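Long-range contacts in Glyco_hydro_cc domain-containing protein (Cryptococcus neoformans, PDB 6UBC), which probably binds beta-1,3-glucan oligosaccharides, being a subgroup VII member of glycoside hydrolase family GH128: residues G205-D210 and Y223-T228; G235-N240 and P266-G271; T353-Y358 and D403-A408. All coordinates share one frame; numbering follows the deposited sequence.

Interaction 1 of 3, residues G205-D210 and Y223-T228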
loop_
_atom_site.group_PDB
_atom_site.type_symbol
_atom_site.label_atom_id
_atom_site.label_comp_id
_atom_site.label_asym_id
_atom_site.label_seq_id
_atom_site.Cartn_x
_atom_site.Cartn_y
_atom_site.Cartn_z
ATOM N N GLY A 205 0.565 1.388 9.421
ATOM C CA GLY A 205 -0.595 0.555 9.179
ATOM C C GLY A 205 -0.187 -0.897 8.938
ATOM O O GLY A 205 0.994 -1.246 9.093
ATOM N N VAL A 206 -1.129 -1.669 8.420
ATOM C CA VAL A 206 -0.772 -3.060 8.059
ATOM C C VAL A 206 -1.642 -3.507 6.901
ATOM O O VAL A 206 -2.762 -3.004 6.776
ATOM C CB VAL A 206 -0.834 -3.977 9.281
ATOM C CG1 VAL A 206 -2.281 -4.352 9.607
ATOM C CG2 VAL A 206 0.043 -5.243 9.040
ATOM N N SER A 207 -1.126 -4.461 6.137
ATOM C CA SER A 207 -1.831 -5.173 5.064
ATOM C C SER A 207 -2.227 -6.546 5.602
ATOM O O SER A 207 -1.386 -7.159 6.269
ATOM C CB SER A 207 -0.941 -5.264 3.836
ATOM O OG SER A 207 0.220 -6.060 4.078
ATOM N N GLY A 208 -3.489 -6.939 5.406
ATOM C CA GLY A 208 -4.005 -8.244 5.834
ATOM C C GLY A 208 -4.818 -8.089 7.111
ATOM O O GLY A 208 -4.704 -7.021 7.810
ATOM N N ASP A 209 -5.620 -9.093 7.420
ATOM C CA ASP A 209 -6.510 -9.064 8.616
ATOM C C ASP A 209 -5.916 -9.782 9.816
ATOM O O ASP A 209 -6.108 -9.296 10.936
ATOM C CB ASP A 209 -7.836 -9.725 8.234
ATOM C CG ASP A 209 -8.571 -8.918 7.166
ATOM O OD1 ASP A 209 -8.893 -7.705 7.391
ATOM O OD2 ASP A 209 -8.874 -9.509 6.104
ATOM N N ASP A 210 -5.144 -10.825 9.602
ATOM C CA ASP A 210 -4.600 -11.619 10.729
ATOM C C ASP A 210 -3.783 -10.736 11.655
ATOM O O ASP A 210 -3.816 -10.942 12.864
ATOM C CB ASP A 210 -3.789 -12.794 10.212
ATOM C CG ASP A 210 -4.657 -13.899 9.640
ATOM O OD1 ASP A 210 -5.893 -13.807 9.753
ATOM O OD2 ASP A 210 -4.073 -14.860 9.121
ATOM N N TYR A 223 -5.792 -2.444 5.648
ATOM C CA TYR A 223 -6.504 -2.941 4.445
ATOM C C TYR A 223 -6.074 -4.377 4.217
ATOM O O TYR A 223 -4.976 -4.781 4.741
ATOM C CB TYR A 223 -6.184 -2.059 3.250
ATOM C CG TYR A 223 -4.855 -2.325 2.564
ATOM C CD1 TYR A 223 -3.630 -2.009 3.160
ATOM C CD2 TYR A 223 -4.812 -2.824 1.277
ATOM C CE1 TYR A 223 -2.426 -2.246 2.517
ATOM C CE2 TYR A 223 -3.618 -2.987 0.596
ATOM C CZ TYR A 223 -2.411 -2.733 1.226
ATOM O OH TYR A 223 -1.204 -2.915 0.576
ATOM N N ASP A 224 -6.843 -5.081 3.389
ATOM C CA ASP A 224 -6.643 -6.541 3.199
ATOM C C ASP A 224 -6.825 -6.935 1.724
ATOM O O ASP A 224 -7.124 -8.117 1.469
ATOM C CB ASP A 224 -7.529 -7.335 4.151
ATOM C CG ASP A 224 -9.005 -7.257 3.790
ATOM O OD1 ASP A 224 -9.361 -6.500 2.878
ATOM O OD2 ASP A 224 -9.779 -7.975 4.433
ATOM N N TRP A 225 -6.735 -5.955 0.837
ATOM C CA TRP A 225 -6.832 -6.090 -0.637
ATOM C C TRP A 225 -8.275 -6.315 -1.079
ATOM O O TRP A 225 -8.500 -6.254 -2.287
ATOM C CB TRP A 225 -5.914 -7.178 -1.181
ATOM C CG TRP A 225 -4.464 -6.920 -0.911
ATOM C CD1 TRP A 225 -3.682 -6.036 -1.556
ATOM C CD2 TRP A 225 -3.638 -7.514 0.106
ATOM N NE1 TRP A 225 -2.405 -6.046 -1.069
ATOM C CE2 TRP A 225 -2.353 -6.931 -0.030
ATOM C CE3 TRP A 225 -3.841 -8.491 1.079
ATOM C CZ2 TRP A 225 -1.298 -7.272 0.781
ATOM C CZ3 TRP A 225 -2.772 -8.857 1.882
ATOM C CH2 TRP A 225 -1.522 -8.235 1.745
ATOM N N ASN A 226 -9.213 -6.495 -0.150
ATOM C CA ASN A 226 -10.655 -6.627 -0.514
ATOM C C ASN A 226 -11.289 -5.233 -0.690
ATOM O O ASN A 226 -10.721 -4.172 -0.224
ATOM C CB ASN A 226 -11.404 -7.462 0.526
ATOM C CG ASN A 226 -10.878 -8.871 0.602
ATOM O OD1 ASN A 226 -10.601 -9.457 -0.450
ATOM N ND2 ASN A 226 -10.680 -9.390 1.815
ATOM N N ALA A 227 -12.499 -5.201 -1.249
ATOM C CA ALA A 227 -13.242 -3.940 -1.435
ATOM C C ALA A 227 -13.385 -3.230 -0.090
ATOM O O ALA A 227 -13.149 -1.972 -0.024
ATOM C CB ALA A 227 -14.593 -4.219 -2.122
ATOM N N THR A 228 -13.732 -3.992 0.945
ATOM C CA THR A 228 -13.835 -3.546 2.343
ATOM C C THR A 228 -13.058 -4.531 3.188
ATOM O O THR A 228 -13.258 -5.719 3.002
ATOM C CB THR A 228 -15.310 -3.459 2.781
ATOM O OG1 THR A 228 -16.050 -2.640 1.861
ATOM C CG2 THR A 228 -15.426 -2.937 4.192
#
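S207 and Y223 sit side by side as a parallel bridge, their CA atoms 5.2 Å apart, and two backbone bonds flank it: Y223 N donates to V206 O at 3.3 Å, and G208 N to Y223 O at 2.7 Å. S207 CA adds a CH···O contact to that same Y223 carbonyl. The side chains of S207 and Y223 lie on one face of the sheet, where S207 CB rests 3.6 Å from Y223 CE1. W225 brings the far end of its indole to the same serine, with CH2 3.6 Å from S207 OG; that hydroxyl bonds to Y411 O, while the indole NE1 bonds to E370. This pairing joins neighbouring strands 204-207 and 221-223 of the barrel sheet, just where both strands run out into loops. There D209 OD2 comes within 2.4 Å of D224 OD2, their planes 81° apart; so short a distance suggests that an acid group probably holds a proton. Backbone amides hold both groups, G231 N at D209 OD1 and S230 N at D224 OD2. D224 also makes an Asx turn: its OD1, with CG tucked between the backbone N and carbonyl carbon (chi1 70°), takes N226 N at 3.0 Å from above the carboxylate plane.

Interaction 2 of 3, residues G235-N240 and P266-G271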
loop_
_atom_site.group_PDB
_atom_site.type_symbol
_atom_site.label_atom_id
_atom_site.label_comp_id
_atom_site.label_asym_id
_atom_site.label_seq_id
_atom_site.Cartn_x
_atom_site.Cartn_y
_atom_site.Cartn_z
ATOM N N GLY A 235 -9.773 2.299 16.708
ATOM C CA GLY A 235 -8.641 3.257 16.832
ATOM C C GLY A 235 -7.955 3.498 15.496
ATOM O O GLY A 235 -7.186 4.485 15.306
ATOM N N ALA A 236 -8.306 2.672 14.528
ATOM C CA ALA A 236 -7.683 2.695 13.190
ATOM C C ALA A 236 -8.777 2.786 12.120
ATOM O O ALA A 236 -9.891 2.336 12.344
ATOM C CB ALA A 236 -6.849 1.444 13.023
ATOM N N SER A 237 -8.449 3.309 10.945
ATOM C CA SER A 237 -9.437 3.430 9.826
ATOM C C SER A 237 -9.290 2.259 8.837
ATOM O O SER A 237 -8.167 2.022 8.338
ATOM C CB SER A 237 -9.242 4.727 9.138
ATOM O OG SER A 237 -9.389 5.797 10.071
ATOM N N ALA A 238 -10.395 1.575 8.529
ATOM C CA ALA A 238 -10.491 0.649 7.381
ATOM C C ALA A 238 -10.248 1.419 6.105
ATOM O O ALA A 238 -10.908 2.464 5.882
ATOM C CB ALA A 238 -11.851 0.008 7.325
ATOM N N VAL A 239 -9.398 0.885 5.228
ATOM C CA VAL A 239 -9.139 1.503 3.913
ATOM C C VAL A 239 -9.706 0.566 2.862
ATOM O O VAL A 239 -9.425 -0.644 2.884
ATOM C CB VAL A 239 -7.628 1.691 3.754
ATOM C CG1 VAL A 239 -7.253 2.089 2.347
ATOM C CG2 VAL A 239 -7.099 2.668 4.789
ATOM N N ASN A 240 -10.508 1.096 1.949
ATOM C CA ASN A 240 -11.139 0.309 0.872
ATOM C C ASN A 240 -10.150 0.188 -0.288
ATOM O O ASN A 240 -9.178 0.980 -0.412
ATOM C CB ASN A 240 -12.464 0.924 0.408
ATOM C CG ASN A 240 -13.501 1.025 1.503
ATOM O OD1 ASN A 240 -13.459 1.968 2.280
ATOM N ND2 ASN A 240 -14.411 0.057 1.614
ATOM N N PRO A 266 -16.205 5.413 1.060
ATOM C CA PRO A 266 -14.953 5.179 1.774
ATOM C C PRO A 266 -14.309 6.472 2.298
ATOM O O PRO A 266 -14.473 7.528 1.652
ATOM C CB PRO A 266 -14.085 4.626 0.635
ATOM C CG PRO A 266 -15.034 3.926 -0.220
ATOM C CD PRO A 266 -16.207 4.891 -0.303
ATOM N N GLN A 267 -13.596 6.414 3.415
ATOM C CA GLN A 267 -12.615 7.483 3.769
ATOM C C GLN A 267 -11.404 7.449 2.830
ATOM O O GLN A 267 -11.003 8.515 2.380
ATOM C CB GLN A 267 -12.126 7.400 5.203
ATOM C CG GLN A 267 -13.127 7.921 6.254
ATOM C CD GLN A 267 -12.386 8.107 7.559
ATOM O OE1 GLN A 267 -12.087 9.227 7.958
ATOM N NE2 GLN A 267 -11.922 7.002 8.140
ATOM N N TYR A 268 -10.922 6.260 2.456
ATOM C CA TYR A 268 -9.708 6.050 1.628
ATOM C C TYR A 268 -9.953 4.935 0.608
ATOM O O TYR A 268 -10.525 3.884 0.959
ATOM C CB TYR A 268 -8.542 5.582 2.513
ATOM C CG TYR A 268 -8.268 6.469 3.698
ATOM C CD1 TYR A 268 -7.469 7.599 3.580
ATOM C CD2 TYR A 268 -8.932 6.284 4.897
ATOM C CE1 TYR A 268 -7.269 8.462 4.656
ATOM C CE2 TYR A 268 -8.712 7.121 5.982
ATOM C CZ TYR A 268 -7.894 8.228 5.858
ATOM O OH TYR A 268 -7.737 9.070 6.947
ATOM N N ILE A 269 -9.443 5.118 -0.616
ATOM C CA ILE A 269 -9.500 4.056 -1.653
ATOM C C ILE A 269 -8.104 3.851 -2.194
ATOM O O ILE A 269 -7.539 4.844 -2.732
ATOM C CB ILE A 269 -10.442 4.431 -2.767
ATOM C CG1 ILE A 269 -11.876 4.619 -2.277
ATOM C CG2 ILE A 269 -10.376 3.346 -3.814
ATOM C CD1 ILE A 269 -12.729 5.420 -3.231
ATOM N N ILE A 270 -7.551 2.656 -1.999
ATOM C CA ILE A 270 -6.305 2.255 -2.708
ATOM C C ILE A 270 -6.653 1.695 -4.093
ATOM O O ILE A 270 -7.550 0.843 -4.229
ATOM C CB ILE A 270 -5.524 1.270 -1.855
ATOM C CG1 ILE A 270 -5.095 1.931 -0.553
ATOM C CG2 ILE A 270 -4.368 0.655 -2.691
ATOM C CD1 ILE A 270 -4.460 0.955 0.432
ATOM N N GLY A 271 -5.929 2.143 -5.115
ATOM C CA GLY A 271 -6.039 1.699 -6.498
ATOM C C GLY A 271 -5.334 0.370 -6.745
ATOM O O GLY A 271 -4.834 -0.296 -5.804
HETATM O O HOH W 1 -12.035 3.781 3.770
HETATM O O HOH W 2 -12.413 4.293 7.311
#
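Strand 237-241, helix 250-260 and strand 268-270 make one beta-alpha-beta unit of the barrel, and here its two parallel strands meet through N240, Y268 and I270. N240 spans the bridge with both its backbone polar atoms: its N donates to Y268 O at 3.0 Å, and its O accepts from I270 N at 2.8 Å. V239 turns its methyls to the other face from N240; CG1, anti to the backbone N (chi1 170°), lies 3.6 Å from I270 CD1 and touches Y268 CB, the valine and isoleucine chains crossing at about a right angle. On the N240 face, the asparagine side chain crosses that of P266 at a similar angle, OD1 3.2 Å from P266 CB, while its ND2 is held by A227 O from the preceding loop. Toward the start of the strands, direct pairing gives way to water. One water accepts from Y268 N and sits 2.7 Å from A238 O and from N240 OD1; a second donates to A238 O at 2.8 Å and accepts from Q267 NE2. Q267 NE2 also makes a weak bond of 3.4 Å to S237 OG, whose stronger partner is N200. The Y268 ring passes S237 CB and bonds through its OH to S196 O.

Interaction 3 of 3, residues T353-Y358 and D403-A408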
loop_
_atom_site.group_PDB
_atom_site.type_symbol
_atom_site.label_atom_id
_atom_site.label_comp_id
_atom_site.label_asym_id
_atom_site.label_seq_id
_atom_site.Cartn_x
_atom_site.Cartn_y
_atom_site.Cartn_z
ATOM N N THR A 353 15.700 5.942 -2.976
ATOM C CA THR A 353 15.548 5.995 -4.433
ATOM C C THR A 353 14.058 5.973 -4.811
ATOM O O THR A 353 13.609 6.759 -5.645
ATOM C CB THR A 353 16.307 4.828 -5.057
ATOM O OG1 THR A 353 17.683 5.015 -4.766
ATOM C CG2 THR A 353 16.096 4.727 -6.543
ATOM N N ASP A 354 13.288 5.066 -4.222
ATOM C CA ASP A 354 11.846 4.953 -4.580
ATOM C C ASP A 354 11.106 6.237 -4.196
ATOM O O ASP A 354 10.330 6.767 -5.032
ATOM C CB ASP A 354 11.177 3.744 -3.925
ATOM C CG ASP A 354 11.553 2.368 -4.468
ATOM O OD1 ASP A 354 12.213 2.269 -5.545
ATOM O OD2 ASP A 354 11.159 1.373 -3.806
ATOM N N ILE A 355 11.298 6.701 -2.947
ATOM C CA ILE A 355 10.541 7.878 -2.451
ATOM C C ILE A 355 10.933 9.098 -3.282
ATOM O O ILE A 355 10.048 9.836 -3.777
ATOM C CB ILE A 355 10.732 8.109 -0.957
ATOM C CG1 ILE A 355 10.275 6.921 -0.126
ATOM C CG2 ILE A 355 10.019 9.409 -0.596
ATOM C CD1 ILE A 355 10.718 7.064 1.272
ATOM N N ASP A 356 12.230 9.252 -3.530
ATOM C CA ASP A 356 12.714 10.369 -4.382
ATOM C C ASP A 356 12.047 10.322 -5.751
ATOM O O ASP A 356 11.591 11.379 -6.261
ATOM C CB ASP A 356 14.225 10.361 -4.530
ATOM C CG ASP A 356 15.017 10.720 -3.295
ATOM O OD1 ASP A 356 14.453 11.178 -2.313
ATOM O OD2 ASP A 356 16.194 10.510 -3.339
ATOM N N TYR A 357 12.050 9.168 -6.432
ATOM C CA TYR A 357 11.524 9.098 -7.801
ATOM C C TYR A 357 10.071 9.585 -7.797
ATOM O O TYR A 357 9.657 10.451 -8.652
ATOM C CB TYR A 357 11.681 7.705 -8.418
ATOM C CG TYR A 357 10.960 7.651 -9.732
ATOM C CD1 TYR A 357 11.469 8.251 -10.865
ATOM C CD2 TYR A 357 9.661 7.179 -9.800
ATOM C CE1 TYR A 357 10.753 8.309 -12.044
ATOM C CE2 TYR A 357 8.929 7.257 -10.968
ATOM C CZ TYR A 357 9.481 7.818 -12.109
ATOM O OH TYR A 357 8.739 7.921 -13.249
ATOM N N TYR A 358 9.254 9.037 -6.895
ATOM C CA TYR A 358 7.804 9.287 -6.914
ATOM C C TYR A 358 7.480 10.705 -6.445
ATOM O O TYR A 358 6.495 11.277 -7.013
ATOM C CB TYR A 358 7.032 8.187 -6.185
ATOM C CG TYR A 358 6.977 6.941 -7.037
ATOM C CD1 TYR A 358 6.116 6.860 -8.124
ATOM C CD2 TYR A 358 7.846 5.894 -6.839
ATOM C CE1 TYR A 358 6.046 5.736 -8.927
ATOM C CE2 TYR A 358 7.789 4.738 -7.611
ATOM C CZ TYR A 358 6.886 4.656 -8.663
ATOM O OH TYR A 358 6.831 3.552 -9.469
ATOM N N ASP A 403 10.276 11.102 7.549
ATOM C CA ASP A 403 10.194 11.619 6.169
ATOM C C ASP A 403 8.834 12.266 5.989
ATOM O O ASP A 403 7.805 11.559 5.831
ATOM C CB ASP A 403 10.488 10.544 5.127
ATOM C CG ASP A 403 10.712 11.096 3.729
ATOM O OD1 ASP A 403 10.205 12.212 3.421
ATOM O OD2 ASP A 403 11.375 10.367 2.939
ATOM N N ASP A 404 8.813 13.582 5.881
ATOM C CA ASP A 404 7.544 14.308 5.714
ATOM C C ASP A 404 6.870 13.988 4.384
ATOM O O ASP A 404 5.667 14.317 4.267
ATOM C CB ASP A 404 7.794 15.823 5.758
ATOM C CG ASP A 404 7.999 16.296 7.201
ATOM O OD1 ASP A 404 7.987 15.418 8.146
ATOM O OD2 ASP A 404 8.110 17.541 7.395
ATOM N N ARG A 405 7.562 13.427 3.395
ATOM C CA ARG A 405 6.876 13.035 2.137
ATOM C C ARG A 405 5.998 11.786 2.358
ATOM O O ARG A 405 5.096 11.554 1.524
ATOM C CB ARG A 405 7.888 12.757 1.029
ATOM C CG ARG A 405 8.673 13.979 0.548
ATOM C CD ARG A 405 9.969 13.695 -0.203
ATOM N NE ARG A 405 10.893 12.815 0.516
ATOM C CZ ARG A 405 11.971 12.256 -0.013
ATOM N NH1 ARG A 405 12.320 12.535 -1.258
ATOM N NH2 ARG A 405 12.723 11.432 0.694
ATOM N N VAL A 406 6.304 10.963 3.356
ATOM C CA VAL A 406 5.573 9.666 3.556
ATOM C C VAL A 406 4.486 9.915 4.593
ATOM O O VAL A 406 4.817 10.173 5.777
ATOM C CB VAL A 406 6.550 8.563 3.963
ATOM C CG1 VAL A 406 5.784 7.293 4.363
ATOM C CG2 VAL A 406 7.542 8.289 2.829
ATOM N N GLN A 407 3.229 9.840 4.202
ATOM C CA GLN A 407 2.122 10.108 5.173
ATOM C C GLN A 407 1.572 8.817 5.779
ATOM O O GLN A 407 0.823 8.900 6.733
ATOM C CB GLN A 407 0.945 10.842 4.539
ATOM C CG GLN A 407 1.362 12.068 3.804
ATOM C CD GLN A 407 1.421 13.136 4.814
ATOM O OE1 GLN A 407 0.366 13.564 5.308
ATOM N NE2 GLN A 407 2.661 13.512 5.106
ATOM N N ALA A 408 1.926 7.646 5.243
ATOM C CA ALA A 408 1.478 6.355 5.803
ATOM C C ALA A 408 2.371 5.246 5.225
ATOM O O ALA A 408 2.852 5.412 4.075
ATOM C CB ALA A 408 -0.006 6.136 5.483
HETATM O O HOH W 3 15.767 10.674 0.058
#
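R405 stretches its guanidinium to D356 and lays one of its faces against I355. NH1 donates to D356 OD1 at 2.7 Å, nearly straight at 173°; the oxygen lies in the guanidinium plane and offers its anti lone pair, the two flat groups being turned 47° against each other. I355 CG2 sits over the centre of that guanidinium face, 3.5 Å from R405 CZ. The other branch of the isoleucine brings CD1 within 3.7 Å of V406 CG2 and close to D403 OD2. A water bridges the same ion pair, donating to D356 OD1 at 2.8 Å and accepting from R405 NH2. The contact therefore ties helix 348-362 to the start of strand 406-411, at the end of the barrel where the strands begin; in a (beta/alpha)8 barrel the substrate site normally lies at the other end. What sets the arginine is D403, just beyond helix 386-402. R405 grips it side-on, NE on the syn lone pair of D403 OD1 at 3.0 Å and NH2 on D403 OD2 at 2.8 Å, a hold reached by the bend of the chain at chi3 (-53°). D403 OD1 also accepts R405 N at 2.9 Å in an Asx turn, inside the type I beta turn from D403 to V406. With an acid on two of its edges, the guanidinium is fixed in rotation. Further out, I366 touches I355 and bonds to the R405 backbone.

From the N terminus, interaction 1 comes first, closing a loop of 12 residues that includes helix 212-215 and joining strand 204-207 to the end of strand 221-223 and the loop after it. Interaction 2 then closes 25 residues, all of helix 250-260 among them. Interaction 3 comes last and spans 44 residues, including strand 366-375 and helix 386-402. The three follow in series, with neither nesting nor crossing. Interactions 1 and 2 touch, Y223 packing on V239 and I270; strand 221-223 pairs with both 204-207 and 237-241, which makes the sheet continuous. Interaction 3 lies across the chain's centre from interaction 1, about 22 Å between centres, yet strand 406-411 pairs with 204-207, joining late strands to early ones.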